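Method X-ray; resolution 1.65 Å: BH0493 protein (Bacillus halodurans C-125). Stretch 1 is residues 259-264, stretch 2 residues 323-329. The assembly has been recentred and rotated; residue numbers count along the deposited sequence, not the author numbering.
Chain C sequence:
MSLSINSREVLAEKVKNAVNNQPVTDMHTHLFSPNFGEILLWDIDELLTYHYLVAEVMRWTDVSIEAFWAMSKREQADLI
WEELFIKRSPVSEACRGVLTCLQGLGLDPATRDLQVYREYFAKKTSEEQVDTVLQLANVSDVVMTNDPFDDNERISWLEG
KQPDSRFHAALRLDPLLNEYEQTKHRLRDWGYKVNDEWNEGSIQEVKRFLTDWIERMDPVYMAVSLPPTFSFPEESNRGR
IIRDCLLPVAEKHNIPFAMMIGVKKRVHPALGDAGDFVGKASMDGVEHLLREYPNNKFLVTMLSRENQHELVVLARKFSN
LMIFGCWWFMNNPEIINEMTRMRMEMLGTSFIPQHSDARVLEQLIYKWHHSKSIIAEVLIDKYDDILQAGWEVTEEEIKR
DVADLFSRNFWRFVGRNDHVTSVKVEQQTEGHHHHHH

Stretch 1 (259-264) MMIGVK
Stretch 2, residues 323-329: IFGCWWF

The two stretches meet through an apolar, aromatic-rich contact in which side chains bridge well-separated backbones, with no hydrogen bond between them and 323 Å² buried over both sides. Stretch 1 runs as a strand over Met259–Ile261, turns at Gly262 (phi/psi 127/3) and resumes as strand at Val263–Lys264. The contacting part of stretch 2 is irregular: Phe324 is extended (-142/136), Gly325 takes 73/172, Cys326 and Trp327 return to -123/99 and -85/125, and Trp328 lies at 60/-101. The CA vectors 260 to 263 and 324 to 328 run in similar directions, 23° apart. Register is set by Met260 CA to Trp327 CA at 8.4 Å and Val263 CA to Trp328 CA at 9.7 Å, spacings too wide for backbone pairing and filled by side chains.

Trp327 (chi1 -175°, t; chi2 31°) points toward stretch 1 and loses 104 Å², the largest share. Met260 (m, t, chi3 -25°, off-rotamer) also points toward its partner and lays CB over one face of the indole, 3.8 Å from the six-membered-ring centroid and 20° off the normal, a CH-pi contact; Met260 CB is 3.6 Å from Trp327 CH2. Its SD lies 4.9 Å from the centroid of the Trp327 five-membered ring, an oblique sulfur-aromatic approach. The indole also reaches the backbone: Trp327 CZ3 is 3.5 Å from Met260 C and 3.6 Å from Ile261 N.

Phe324 (chi1 71°, p; chi2 96°) starts sideways, but its ring end approaches, placing CZ 4.1 Å from Met260 CG, which sits at the ring edge. Val263 (chi1 59°, p) points toward both tryptophans: its CB is 4.2 Å from Trp327 CH2, while its CG2 packs 3.5 Å from CZ3 of Trp328 (chi1 -165°, t; chi2 -10°), an oblique van der Waals contact. At Gly262, a CB would jam against the preceding carbonyl O, so the turn itself calls for glycine.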

# COMPACT_ATOMS: atom_id res chain seq x y z
N MET C 259 -19.98 10.84 3.14
CA MET C 259 -19.03 10.95 4.24
C MET C 259 -17.62 10.94 3.65
O MET C 259 -17.28 10.01 2.95
CB MET C 259 -19.18 9.78 5.19
CG MET C 259 -20.58 9.63 5.79
SD MET C 259 -20.72 8.34 7.03
CE MET C 259 -20.72 6.90 6.02
N MET C 260 -16.86 11.98 3.93
CA MET C 260 -15.48 12.09 3.47
C MET C 260 -14.61 11.94 4.71
O MET C 260 -14.54 12.87 5.51
CB MET C 260 -15.32 13.44 2.78
CG MET C 260 -16.38 13.56 1.64
SD MET C 260 -16.16 15.00 0.60
CE MET C 260 -15.32 16.20 1.59
N ILE C 261 -13.97 10.77 4.87
CA ILE C 261 -13.46 10.40 6.16
C ILE C 261 -11.91 10.40 6.14
O ILE C 261 -11.31 9.86 5.22
CB ILE C 261 -13.95 9.00 6.53
CG1 ILE C 261 -15.49 8.99 6.72
CG2 ILE C 261 -13.24 8.52 7.84
CD1 ILE C 261 -16.13 7.56 6.64
N GLY C 262 -11.28 10.98 7.16
CA GLY C 262 -9.82 10.77 7.35
C GLY C 262 -9.01 12.06 7.48
O GLY C 262 -7.79 11.99 7.66
N VAL C 263 -9.68 13.21 7.49
CA VAL C 263 -8.98 14.50 7.54
C VAL C 263 -8.76 14.88 9.00
O VAL C 263 -9.71 14.85 9.80
CB VAL C 263 -9.72 15.63 6.76
CG1 VAL C 263 -11.14 15.89 7.30
CG2 VAL C 263 -8.89 16.88 6.78
N LYS C 264 -7.52 15.15 9.34
CA LYS C 264 -7.17 15.66 10.68
C LYS C 264 -6.96 17.19 10.55
O LYS C 264 -5.98 17.67 9.99
CB LYS C 264 -5.91 14.93 11.19
CG LYS C 264 -5.46 15.45 12.58
CD LYS C 264 -4.44 14.46 13.23
CE LYS C 264 -4.24 14.83 14.71
NZ LYS C 264 -3.03 14.19 15.29
N ILE C 323 -18.82 4.06 -3.48
CA ILE C 323 -17.54 4.77 -3.22
C ILE C 323 -17.18 5.66 -4.38
O ILE C 323 -17.50 5.36 -5.57
CB ILE C 323 -16.38 3.76 -2.89
CG1 ILE C 323 -16.00 2.96 -4.11
CG2 ILE C 323 -16.81 2.88 -1.68
CD1 ILE C 323 -14.95 1.84 -3.70
N PHE C 324 -16.53 6.79 -4.10
CA PHE C 324 -16.25 7.77 -5.15
C PHE C 324 -14.88 8.39 -4.98
O PHE C 324 -14.47 8.66 -3.80
CB PHE C 324 -17.33 8.86 -5.22
CG PHE C 324 -17.31 9.83 -4.05
CD1 PHE C 324 -16.64 11.07 -4.14
CD2 PHE C 324 -18.00 9.51 -2.88
CE1 PHE C 324 -16.66 11.98 -3.06
CE2 PHE C 324 -18.04 10.42 -1.78
CZ PHE C 324 -17.34 11.68 -1.91
N GLY C 325 -14.18 8.51 -6.09
CA GLY C 325 -13.09 9.48 -6.25
C GLY C 325 -11.81 9.12 -5.49
O GLY C 325 -11.74 8.18 -4.69
N CYS C 326 -10.80 9.92 -5.79
CA CYS C 326 -9.54 9.81 -5.14
C CYS C 326 -9.29 11.16 -4.55
O CYS C 326 -8.86 12.06 -5.24
CB CYS C 326 -8.48 9.49 -6.22
SG CYS C 326 -8.82 7.97 -7.16
N TRP C 327 -9.57 11.26 -3.26
CA TRP C 327 -9.69 12.53 -2.60
C TRP C 327 -8.33 13.07 -2.16
O TRP C 327 -7.62 12.37 -1.40
CB TRP C 327 -10.59 12.26 -1.36
CG TRP C 327 -10.97 13.45 -0.54
CD1 TRP C 327 -11.17 14.72 -0.98
CD2 TRP C 327 -11.23 13.45 0.88
NE1 TRP C 327 -11.51 15.54 0.09
CE2 TRP C 327 -11.56 14.79 1.23
CE3 TRP C 327 -11.24 12.47 1.87
CZ2 TRP C 327 -11.88 15.16 2.56
CZ3 TRP C 327 -11.57 12.85 3.19
CH2 TRP C 327 -11.87 14.17 3.51
N TRP C 328 -8.02 14.29 -2.60
CA TRP C 328 -7.01 15.17 -1.98
C TRP C 328 -5.61 14.50 -1.99
O TRP C 328 -4.95 14.40 -3.04
CB TRP C 328 -7.47 15.46 -0.55
CG TRP C 328 -6.85 16.57 0.18
CD1 TRP C 328 -5.74 17.32 -0.15
CD2 TRP C 328 -7.36 17.12 1.40
NE1 TRP C 328 -5.54 18.30 0.83
CE2 TRP C 328 -6.52 18.18 1.78
CE3 TRP C 328 -8.45 16.79 2.22
CZ2 TRP C 328 -6.73 18.92 2.95
CZ3 TRP C 328 -8.67 17.53 3.37
CH2 TRP C 328 -7.81 18.59 3.72
N PHE C 329 -5.18 13.95 -0.87
CA PHE C 329 -3.82 13.32 -0.82
C PHE C 329 -3.76 11.97 -1.59
O PHE C 329 -2.69 11.44 -1.85
CB PHE C 329 -3.35 13.13 0.61
CG PHE C 329 -3.34 14.41 1.39
CD1 PHE C 329 -2.66 15.51 0.93
CD2 PHE C 329 -4.03 14.48 2.61
CE1 PHE C 329 -2.68 16.68 1.67
CE2 PHE C 329 -4.06 15.63 3.34
CZ PHE C 329 -3.40 16.72 2.89